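Local atomic coordinates of LP04448p (Drosophila melanogaster, PDB entry 4QMH), a protein that belongs to the XMAP215 family and promotes microtubule polymerization through an array of TOG domains, the fourth of which is described here. Residues 53-58 with 93-98; 64-69 with 75-80; 84-89 with 126-131. One frame throughout, in Å; residues are numbered along the deposited sequence.

Contact 1. Residues 53-58 with 93-98; sequences PSIGDL and RNHVRN
Ile55 and Pro53 meet His95 in two different ways: Ile55 packs over one face of the imidazole, and the carbonyl of Pro53 takes the N-H at its edge. The tight half of the contact is gathered on this ring. Ile55 CD1 stands over the face, shifted from its centre toward the rim, 3.7 Å from the centroid and 16° off the normal, which qualifies as a CH-pi contact; Ile55 CG1 adds a second approach at 3.5 Å to His95 CE1. Ile55 CG1 reaches the ring because chi1 of 53° puts it in the crowded position between the backbone N and carbonyl carbon. At the ring edge, His95 NE2 donates to Pro53 O over 2.8 Å with an N-H...O angle of 149°. The acceptor lies almost exactly in the imidazole plane, and the donor in the carbonyl plane, so the bond probably sets the ring's rotation, with Ile55 on one face and Asn94 CB above the opposite one. TOG domains are built from paired helices in the HEAT manner, and here a connection between two helices is held to the start of a third: residues 53-58 run from helix 31-48 into helix 58-66, with a type II' turn from Ile55 to Leu58, and His95 is the N-cap residue of helix 96-106. Behind the packed half, Ile55 also touches Ile14 and Met88. The solvent side is looser. There the exposed Asn94 brings its amide against the proline ring, ND2 lying 3.4 Å from Pro53 CB. Asn94 ND2 donates to a water at 2.9 Å, and this same water makes a weak hydrogen bond of 3.0 Å to Pro53 O, the oxygen already engaged by His95 NE2.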
loop_
_atom_site.group_PDB
_atom_site.type_symbol
_atom_site.label_atom_id
_atom_site.label_comp_id
_atom_site.label_asym_id
_atom_site.label_seq_id
_atom_site.Cartn_x
_atom_site.Cartn_y
_atom_site.Cartn_z
ATOM N N PRO A 53 -7.464 3.957 -18.342
ATOM C CA PRO A 53 -7.704 4.011 -16.894
ATOM C C PRO A 53 -9.183 4.038 -16.510
ATOM O O PRO A 53 -9.517 3.887 -15.339
ATOM C CB PRO A 53 -7.053 5.341 -16.480
ATOM C CG PRO A 53 -6.153 5.717 -17.601
ATOM C CD PRO A 53 -6.794 5.175 -18.833
ATOM N N SER A 54 -10.057 4.248 -17.487
ATOM C CA SER A 54 -11.492 4.330 -17.235
ATOM C C SER A 54 -12.096 2.936 -17.072
ATOM O O SER A 54 -12.200 2.175 -18.042
ATOM C CB SER A 54 -12.176 5.069 -18.388
ATOM O OG SER A 54 -11.766 4.561 -19.649
ATOM N N ILE A 55 -12.494 2.597 -15.849
ATOM C CA ILE A 55 -13.035 1.265 -15.586
ATOM C C ILE A 55 -14.386 1.316 -14.878
ATOM O O ILE A 55 -14.744 0.416 -14.121
ATOM C CB ILE A 55 -12.014 0.386 -14.805
ATOM C CG1 ILE A 55 -11.534 1.102 -13.534
ATOM C CG2 ILE A 55 -10.839 0.025 -15.715
ATOM C CD1 ILE A 55 -10.582 0.272 -12.678
ATOM N N GLY A 56 -15.155 2.366 -15.154
ATOM C CA GLY A 56 -16.478 2.487 -14.573
ATOM C C GLY A 56 -16.376 2.512 -13.060
ATOM O O GLY A 56 -15.569 3.262 -12.504
ATOM N N ASP A 57 -17.180 1.688 -12.389
ATOM C CA ASP A 57 -17.155 1.607 -10.934
ATOM C C ASP A 57 -16.365 0.399 -10.424
ATOM O O ASP A 57 -16.578 -0.065 -9.303
ATOM C CB ASP A 57 -18.589 1.560 -10.380
ATOM C CG ASP A 57 -19.402 2.802 -10.727
ATOM O OD1 ASP A 57 -18.822 3.896 -10.758
ATOM O OD2 ASP A 57 -20.618 2.674 -10.976
ATOM N N LEU A 58 -15.459 -0.111 -11.250
ATOM C CA LEU A 58 -14.743 -1.331 -10.902
ATOM C C LEU A 58 -13.825 -1.185 -9.683
ATOM O O LEU A 58 -13.696 -2.122 -8.898
ATOM C CB LEU A 58 -13.921 -1.839 -12.088
ATOM C CG LEU A 58 -13.119 -3.117 -11.841
ATOM C CD1 LEU A 58 -14.065 -4.281 -11.484
ATOM C CD2 LEU A 58 -12.275 -3.442 -13.061
ATOM N N ARG A 93 -2.282 4.657 -11.429
ATOM C CA ARG A 93 -2.232 5.617 -10.312
ATOM C C ARG A 93 -3.626 6.159 -9.999
ATOM O O ARG A 93 -3.895 6.619 -8.876
ATOM C CB ARG A 93 -1.274 6.777 -10.610
ATOM C CG ARG A 93 -1.755 7.705 -11.704
ATOM C CD ARG A 93 -0.925 8.991 -11.765
ATOM N NE ARG A 93 -1.418 9.920 -12.783
ATOM C CZ ARG A 93 -1.123 11.220 -12.826
ATOM N NH1 ARG A 93 -0.340 11.763 -11.903
ATOM N NH2 ARG A 93 -1.617 11.982 -13.793
ATOM N N ASN A 94 -4.508 6.119 -10.997
ATOM C CA ASN A 94 -5.864 6.638 -10.843
ATOM C C ASN A 94 -6.679 5.908 -9.792
ATOM O O ASN A 94 -7.675 6.436 -9.295
ATOM C CB ASN A 94 -6.632 6.596 -12.167
ATOM C CG ASN A 94 -6.086 7.563 -13.207
ATOM O OD1 ASN A 94 -4.935 7.988 -13.140
ATOM N ND2 ASN A 94 -6.919 7.903 -14.180
ATOM N N HIS A 95 -6.253 4.698 -9.452
ATOM C CA HIS A 95 -7.049 3.825 -8.596
ATOM C C HIS A 95 -6.376 3.472 -7.289
ATOM O O HIS A 95 -6.901 2.674 -6.521
ATOM C CB HIS A 95 -7.410 2.565 -9.375
ATOM C CG HIS A 95 -8.093 2.880 -10.657
ATOM N ND1 HIS A 95 -9.361 3.422 -10.695
ATOM C CD2 HIS A 95 -7.665 2.835 -11.939
ATOM C CE1 HIS A 95 -9.703 3.645 -11.949
ATOM N NE2 HIS A 95 -8.687 3.303 -12.726
ATOM N N VAL A 96 -5.244 4.108 -7.023
ATOM C CA VAL A 96 -4.490 3.840 -5.801
ATOM C C VAL A 96 -5.310 4.131 -4.538
ATOM O O VAL A 96 -5.317 3.346 -3.584
ATOM C CB VAL A 96 -3.149 4.624 -5.806
ATOM C CG1 VAL A 96 -2.577 4.737 -4.397
ATOM C CG2 VAL A 96 -2.166 3.955 -6.748
ATOM N N ARG A 97 -6.034 5.245 -4.534
ATOM C CA ARG A 97 -6.856 5.578 -3.375
ATOM C C ARG A 97 -7.885 4.489 -3.028
ATOM O O ARG A 97 -8.172 4.244 -1.854
ATOM C CB ARG A 97 -7.532 6.928 -3.593
ATOM C CG ARG A 97 -8.343 7.417 -2.437
ATOM C CD ARG A 97 -8.877 8.806 -2.732
ATOM N NE ARG A 97 -9.778 9.239 -1.680
ATOM C CZ ARG A 97 -9.375 9.829 -0.567
ATOM N NH1 ARG A 97 -8.079 10.059 -0.376
ATOM N NH2 ARG A 97 -10.266 10.188 0.346
ATOM N N ASN A 98 -8.434 3.823 -4.045
ATOM C CA ASN A 98 -9.363 2.723 -3.797
ATOM C C ASN A 98 -8.680 1.431 -3.357
ATOM O O ASN A 98 -9.151 0.751 -2.446
ATOM C CB ASN A 98 -10.239 2.455 -5.029
ATOM C CG ASN A 98 -11.430 3.400 -5.123
ATOM O OD1 ASN A 98 -12.328 3.380 -4.276
ATOM N ND2 ASN A 98 -11.449 4.214 -6.165
HETATM O O HOH W 1 -9.570 6.686 -14.179
#

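Contact 2. Residues 64-69 with 75-80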
loop_
_atom_site.group_PDB
_atom_site.type_symbol
_atom_site.label_atom_id
_atom_site.label_comp_id
_atom_site.label_asym_id
_atom_site.label_seq_id
_atom_site.Cartn_x
_atom_site.Cartn_y
_atom_site.Cartn_z
ATOM N N HIS A 64 -13.650 -3.787 -2.166
ATOM C CA HIS A 64 -14.416 -4.663 -1.288
ATOM C C HIS A 64 -13.932 -6.115 -1.375
ATOM O O HIS A 64 -13.886 -6.835 -0.369
ATOM C CB HIS A 64 -15.907 -4.594 -1.621
ATOM C CG HIS A 64 -16.596 -3.375 -1.096
ATOM N ND1 HIS A 64 -16.908 -2.296 -1.894
ATOM C CD2 HIS A 64 -17.054 -3.072 0.141
ATOM C CE1 HIS A 64 -17.521 -1.377 -1.169
ATOM N NE2 HIS A 64 -17.621 -1.823 0.070
ATOM N N ARG A 65 -13.583 -6.565 -2.578
ATOM C CA ARG A 65 -13.139 -7.952 -2.724
ATOM C C ARG A 65 -11.742 -8.198 -2.137
ATOM O O ARG A 65 -11.426 -9.308 -1.711
ATOM C CB ARG A 65 -13.226 -8.395 -4.197
ATOM C CG ARG A 65 -14.626 -8.192 -4.800
ATOM C CD ARG A 65 -15.659 -9.270 -4.420
ATOM N NE ARG A 65 -16.014 -9.302 -3.001
ATOM C CZ ARG A 65 -16.921 -8.520 -2.421
ATOM N NH1 ARG A 65 -17.586 -7.613 -3.126
ATOM N NH2 ARG A 65 -17.178 -8.658 -1.125
ATOM N N LEU A 66 -10.908 -7.159 -2.103
ATOM C CA LEU A 66 -9.587 -7.277 -1.496
ATOM C C LEU A 66 -9.706 -7.602 -0.007
ATOM O O LEU A 66 -8.811 -8.223 0.564
ATOM C CB LEU A 66 -8.798 -5.968 -1.675
ATOM C CG LEU A 66 -8.203 -5.712 -3.063
ATOM C CD1 LEU A 66 -7.629 -4.303 -3.167
ATOM C CD2 LEU A 66 -7.127 -6.745 -3.342
ATOM N N VAL A 67 -10.802 -7.145 0.597
ATOM C CA VAL A 67 -11.091 -7.411 2.015
ATOM C C VAL A 67 -12.296 -8.339 2.177
ATOM O O VAL A 67 -13.080 -8.228 3.126
ATOM C CB VAL A 67 -11.323 -6.101 2.812
ATOM C CG1 VAL A 67 -10.090 -5.223 2.731
ATOM C CG2 VAL A 67 -12.559 -5.351 2.317
ATOM N N ASP A 68 -12.448 -9.256 1.227
ATOM C CA ASP A 68 -13.536 -10.223 1.270
ATOM C C ASP A 68 -13.407 -11.106 2.506
ATOM O O ASP A 68 -12.306 -11.387 2.967
ATOM C CB ASP A 68 -13.490 -11.093 0.012
ATOM C CG ASP A 68 -14.823 -11.752 -0.296
ATOM O OD1 ASP A 68 -15.103 -12.831 0.260
ATOM O OD2 ASP A 68 -15.579 -11.195 -1.115
ATOM N N SER A 69 -14.539 -11.581 3.016
ATOM C CA SER A 69 -14.519 -12.479 4.163
ATOM C C SER A 69 -14.082 -13.894 3.765
ATOM O O SER A 69 -13.701 -14.705 4.607
ATOM C CB SER A 69 -15.882 -12.492 4.851
ATOM O OG SER A 69 -16.897 -12.859 3.932
ATOM N N GLN A 75 -7.630 -13.479 -2.196
ATOM C CA GLN A 75 -6.401 -13.829 -2.890
ATOM C C GLN A 75 -6.538 -13.675 -4.401
ATOM O O GLN A 75 -5.655 -13.129 -5.062
ATOM C CB GLN A 75 -5.976 -15.242 -2.519
ATOM C CG GLN A 75 -5.600 -15.345 -1.050
ATOM C CD GLN A 75 -5.682 -16.754 -0.522
ATOM O OE1 GLN A 75 -5.777 -17.711 -1.291
ATOM N NE2 GLN A 75 -5.650 -16.894 0.806
ATOM N N THR A 76 -7.659 -14.140 -4.940
ATOM C CA THR A 76 -7.921 -14.018 -6.366
ATOM C C THR A 76 -7.927 -12.548 -6.767
ATOM O O THR A 76 -7.407 -12.169 -7.830
ATOM C CB THR A 76 -9.258 -14.684 -6.751
ATOM O OG1 THR A 76 -9.169 -16.093 -6.493
ATOM C CG2 THR A 76 -9.561 -14.471 -8.240
ATOM N N THR A 77 -8.512 -11.716 -5.914
ATOM C CA THR A 77 -8.608 -10.287 -6.188
ATOM C C THR A 77 -7.223 -9.631 -6.242
ATOM O O THR A 77 -6.981 -8.758 -7.076
ATOM C CB THR A 77 -9.553 -9.576 -5.184
ATOM O OG1 THR A 77 -10.842 -10.204 -5.216
ATOM C CG2 THR A 77 -9.694 -8.108 -5.499
ATOM N N LEU A 78 -6.298 -10.053 -5.379
ATOM C CA LEU A 78 -4.935 -9.531 -5.459
ATOM C C LEU A 78 -4.326 -9.842 -6.825
ATOM O O LEU A 78 -3.725 -8.969 -7.451
ATOM C CB LEU A 78 -4.050 -10.086 -4.338
ATOM C CG LEU A 78 -4.347 -9.551 -2.936
ATOM C CD1 LEU A 78 -3.734 -10.482 -1.890
ATOM C CD2 LEU A 78 -3.849 -8.104 -2.759
ATOM N N ALA A 79 -4.499 -11.083 -7.282
ATOM C CA ALA A 79 -4.012 -11.493 -8.597
ATOM C C ALA A 79 -4.624 -10.628 -9.688
ATOM O O ALA A 79 -3.932 -10.195 -10.612
ATOM C CB ALA A 79 -4.323 -12.971 -8.848
ATOM N N ILE A 80 -5.927 -10.381 -9.599
ATOM C CA ILE A 80 -6.584 -9.530 -10.594
ATOM C C ILE A 80 -6.064 -8.098 -10.583
ATOM O O ILE A 80 -5.891 -7.481 -11.638
ATOM C CB ILE A 80 -8.109 -9.535 -10.419
ATOM C CG1 ILE A 80 -8.676 -10.877 -10.883
ATOM C CG2 ILE A 80 -8.738 -8.399 -11.215
ATOM C CD1 ILE A 80 -10.112 -11.101 -10.469
#
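Leu66 meets both Thr77 and Leu78 through one methyl group, while Arg65 touches Thr77 with the base of its side chain. In this first shell Leu66 CD2 lies 3.6 Å from Leu78 CD2, and the two leucines cross at about a right angle. The same Leu66 CD2 is 3.6 Å from Thr77 CG2, with Leu66 CG close behind. Thr77 turns its two branches to different partners: its methyl goes to Leu66, and Thr77 OG1 comes within 3.2 Å of Arg65 CB, a packing contact and not a hydrogen bond. Its chi1 of -56° places OG1 beside the backbone N, from where the hydroxyl bonds to the carbonyl of Ile73 one turn earlier in the helix; this satisfies the buried oxygen and fixes which way the methyl faces. The two segments form a helical hairpin, the end of helix 58-66 folding back on helix 71-88 across a short turn, as in the alpha-solenoid architecture of TOG domains. Further out, Arg65 bends at chi2 and chi3 and carries its guanidinium away from Thr77 to Asp68 in the turn. Both nitrogens engaged, NE and NH2, point side-on at one oxygen: Arg65 NE to Asp68 OD2 is 2.7 Å, and Arg65 NH2 to Asp68 OD2 is 3.0 Å, the latter from above the carboxylate plane. Arg34 of helix 31-48 forms a salt bridge to the same OD2, whereas OD1 accepts from the backbone N of Asn70. On the apolar side, Leu66 and Leu78 both rest on Phe103 of helix 96-106.

Contact 3. Residues 84-89 with 126-131. With SO4 (sulfate ion), chain B.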
loop_
_atom_site.group_PDB
_atom_site.type_symbol
_atom_site.label_atom_id
_atom_site.label_comp_id
_atom_site.label_asym_id
_atom_site.label_seq_id
_atom_site.Cartn_x
_atom_site.Cartn_y
_atom_site.Cartn_z
ATOM N N LEU A 84 -4.461 -6.024 -13.514
ATOM C CA LEU A 84 -4.991 -4.727 -13.896
ATOM C C LEU A 84 -3.861 -3.706 -14.015
ATOM O O LEU A 84 -3.829 -2.884 -14.941
ATOM C CB LEU A 84 -6.045 -4.267 -12.872
ATOM C CG LEU A 84 -6.928 -3.075 -13.240
ATOM C CD1 LEU A 84 -7.987 -3.450 -14.283
ATOM C CD2 LEU A 84 -7.598 -2.532 -11.989
ATOM N N ALA A 85 -2.915 -3.756 -13.081
ATOM C CA ALA A 85 -1.800 -2.815 -13.110
ATOM C C ALA A 85 -1.017 -2.965 -14.406
ATOM O O ALA A 85 -0.693 -1.983 -15.071
ATOM C CB ALA A 85 -0.881 -3.038 -11.919
ATOM N N THR A 86 -0.714 -4.209 -14.750
ATOM C CA THR A 86 0.049 -4.493 -15.956
ATOM C C THR A 86 -0.691 -3.978 -17.191
ATOM O O THR A 86 -0.090 -3.370 -18.074
ATOM C CB THR A 86 0.333 -5.999 -16.077
ATOM O OG1 THR A 86 1.168 -6.408 -14.978
ATOM C CG2 THR A 86 1.030 -6.311 -17.406
ATOM N N ALA A 87 -1.995 -4.215 -17.240
ATOM C CA ALA A 87 -2.810 -3.787 -18.379
ATOM C C ALA A 87 -2.925 -2.265 -18.494
ATOM O O ALA A 87 -3.048 -1.713 -19.590
ATOM C CB ALA A 87 -4.219 -4.426 -18.286
ATOM N N MET A 88 -2.878 -1.580 -17.358
ATOM C CA MET A 88 -3.182 -0.146 -17.318
ATOM C C MET A 88 -1.933 0.728 -17.392
ATOM O O MET A 88 -2.011 1.902 -17.768
ATOM C CB MET A 88 -3.962 0.164 -16.040
ATOM C CG MET A 88 -4.962 1.273 -16.174
ATOM S SD MET A 88 -5.939 1.416 -14.667
ATOM C CE MET A 88 -7.302 0.306 -14.975
ATOM N N GLY A 89 -0.784 0.165 -17.038
ATOM C CA GLY A 89 0.447 0.940 -17.042
ATOM C C GLY A 89 0.311 2.159 -16.138
ATOM O O GLY A 89 -0.211 2.037 -15.034
ATOM N N GLY A 126 3.395 0.804 -7.718
ATOM C CA GLY A 126 4.406 1.823 -7.474
ATOM C C GLY A 126 5.281 2.065 -8.690
ATOM O O GLY A 126 5.499 3.204 -9.108
ATOM N N GLU A 127 5.779 0.982 -9.266
ATOM C CA GLU A 127 6.625 1.063 -10.450
ATOM C C GLU A 127 5.903 1.642 -11.662
ATOM O O GLU A 127 6.465 2.442 -12.406
ATOM C CB GLU A 127 7.166 -0.318 -10.801
ATOM C CG GLU A 127 8.054 -0.937 -9.722
ATOM C CD GLU A 127 9.270 -0.089 -9.387
ATOM O OE1 GLU A 127 9.581 0.852 -10.149
ATOM O OE2 GLU A 127 9.920 -0.368 -8.355
ATOM N N LYS A 128 4.655 1.233 -11.859
ATOM C CA LYS A 128 3.921 1.604 -13.061
ATOM C C LYS A 128 3.304 2.992 -12.984
ATOM O O LYS A 128 3.358 3.761 -13.947
ATOM C CB LYS A 128 2.851 0.554 -13.356
ATOM C CG LYS A 128 3.442 -0.787 -13.697
ATOM C CD LYS A 128 2.382 -1.859 -13.795
ATOM C CE LYS A 128 2.986 -3.175 -14.242
ATOM N NZ LYS A 128 4.008 -3.673 -13.286
ATOM N N GLY A 129 2.718 3.322 -11.838
ATOM C CA GLY A 129 2.003 4.575 -11.700
ATOM C C GLY A 129 2.738 5.616 -10.885
ATOM O O GLY A 129 2.321 6.774 -10.843
ATOM N N GLY A 130 3.821 5.198 -10.236
ATOM C CA GLY A 130 4.576 6.058 -9.343
ATOM C C GLY A 130 4.240 5.793 -7.885
ATOM O O GLY A 130 3.119 5.431 -7.542
ATOM N N TYR A 131 5.221 5.972 -7.012
ATOM C CA TYR A 131 5.011 5.714 -5.599
ATOM C C TYR A 131 4.353 6.909 -4.916
ATOM O O TYR A 131 3.909 6.815 -3.775
ATOM C CB TYR A 131 6.347 5.381 -4.938
ATOM C CG TYR A 131 6.824 3.971 -5.195
ATOM C CD1 TYR A 131 7.551 3.654 -6.338
ATOM C CD2 TYR A 131 6.550 2.957 -4.293
ATOM C CE1 TYR A 131 7.990 2.350 -6.562
ATOM C CE2 TYR A 131 6.983 1.671 -4.507
ATOM C CZ TYR A 131 7.699 1.369 -5.641
ATOM O OH TYR A 131 8.118 0.070 -5.847
HETATM S S SO4 B . 7.675 7.990 -8.364
HETATM O O1 SO4 B . 7.522 8.066 -9.820
HETATM O O2 SO4 B . 7.796 6.598 -7.952
HETATM O O3 SO4 B . 8.895 8.697 -7.962
HETATM O O4 SO4 B . 6.511 8.615 -7.732
#
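While Lys128 reaches across to Ala85, Thr86 and Gly89, the one aromatic ring here, Tyr131, lies beyond it within segment 126-131. One face of that ring lies over Gly126, whose CA is 3.6 Å from the ring plane and over its centre; lacking a side chain, Gly126 lets the ring settle this close. At the ring edge, near its plane, are Glu127 OE2 by the hydroxyl and a sulfate oxygen by the other end, 3.4 Å from Tyr131 CD1 to SO4 O2. The sulfate, probably from the crystallisation liquor, is held by the backbone: Tyr131 N donates to SO4 O2 over 2.8 Å at a nearly straight 171°, and Ser170 OG gives the ion another hydrogen bond. Gly130, the first residue to leave helical angles, has positive phi, and the N-H of the next residue points at the ion.

The contact itself is carried by the lysine's aliphatic chain. Lys128 CD lies 3.3 Å from Ala85 O and also touches Ala85 CB. Next along, Lys128 CE is 3.6 Å from Thr86 CA, while the root of the side chain, Lys128 CB, packs on Gly89 O. Extended through chi2 and chi3, the chain bends only at chi4 (61°), where NZ turns back to a hydrogen bond with Ser124 OG on its own helix. Across the contact no hydrogen bond forms. Ala85 O is engaged within its own segment by Gly89 N, at the point where Gly89 leaves the helix with positive phi.

This is packing between neighbouring helix ends of the TOG domain's HEAT-type alpha-solenoid: the C-terminal ends of helices 71-88 and 112-129 lie side by side, Ala85 also touching Ser124 and Phe125 of the second helix, while Leu84 and Ala87 turn to Ile45 of helix 31-48.

How the contacts relate
From the N terminus, the chain leaves helix 31-48 and enters contact 1 at residues 53-58, whose loop closes only at 93-98. Contact 2 is nested inside that loop, joining helix 58-66 to helix 71-88 over a short turn. Contact 3 opens after contact 2 has closed, at the far end of helix 71-88, and closes at 126-131 on helix 112-129; it therefore crosses contact 1 and stands in series with contact 2. Met88 joins the crossing pair physically, Met88 SD lying 3.5 Å from His95 CD2 and Met88 CE 3.6 Å from Ile55 CG2. Contacts 1 and 2 do not touch, their nearest atoms being about 5 Å apart.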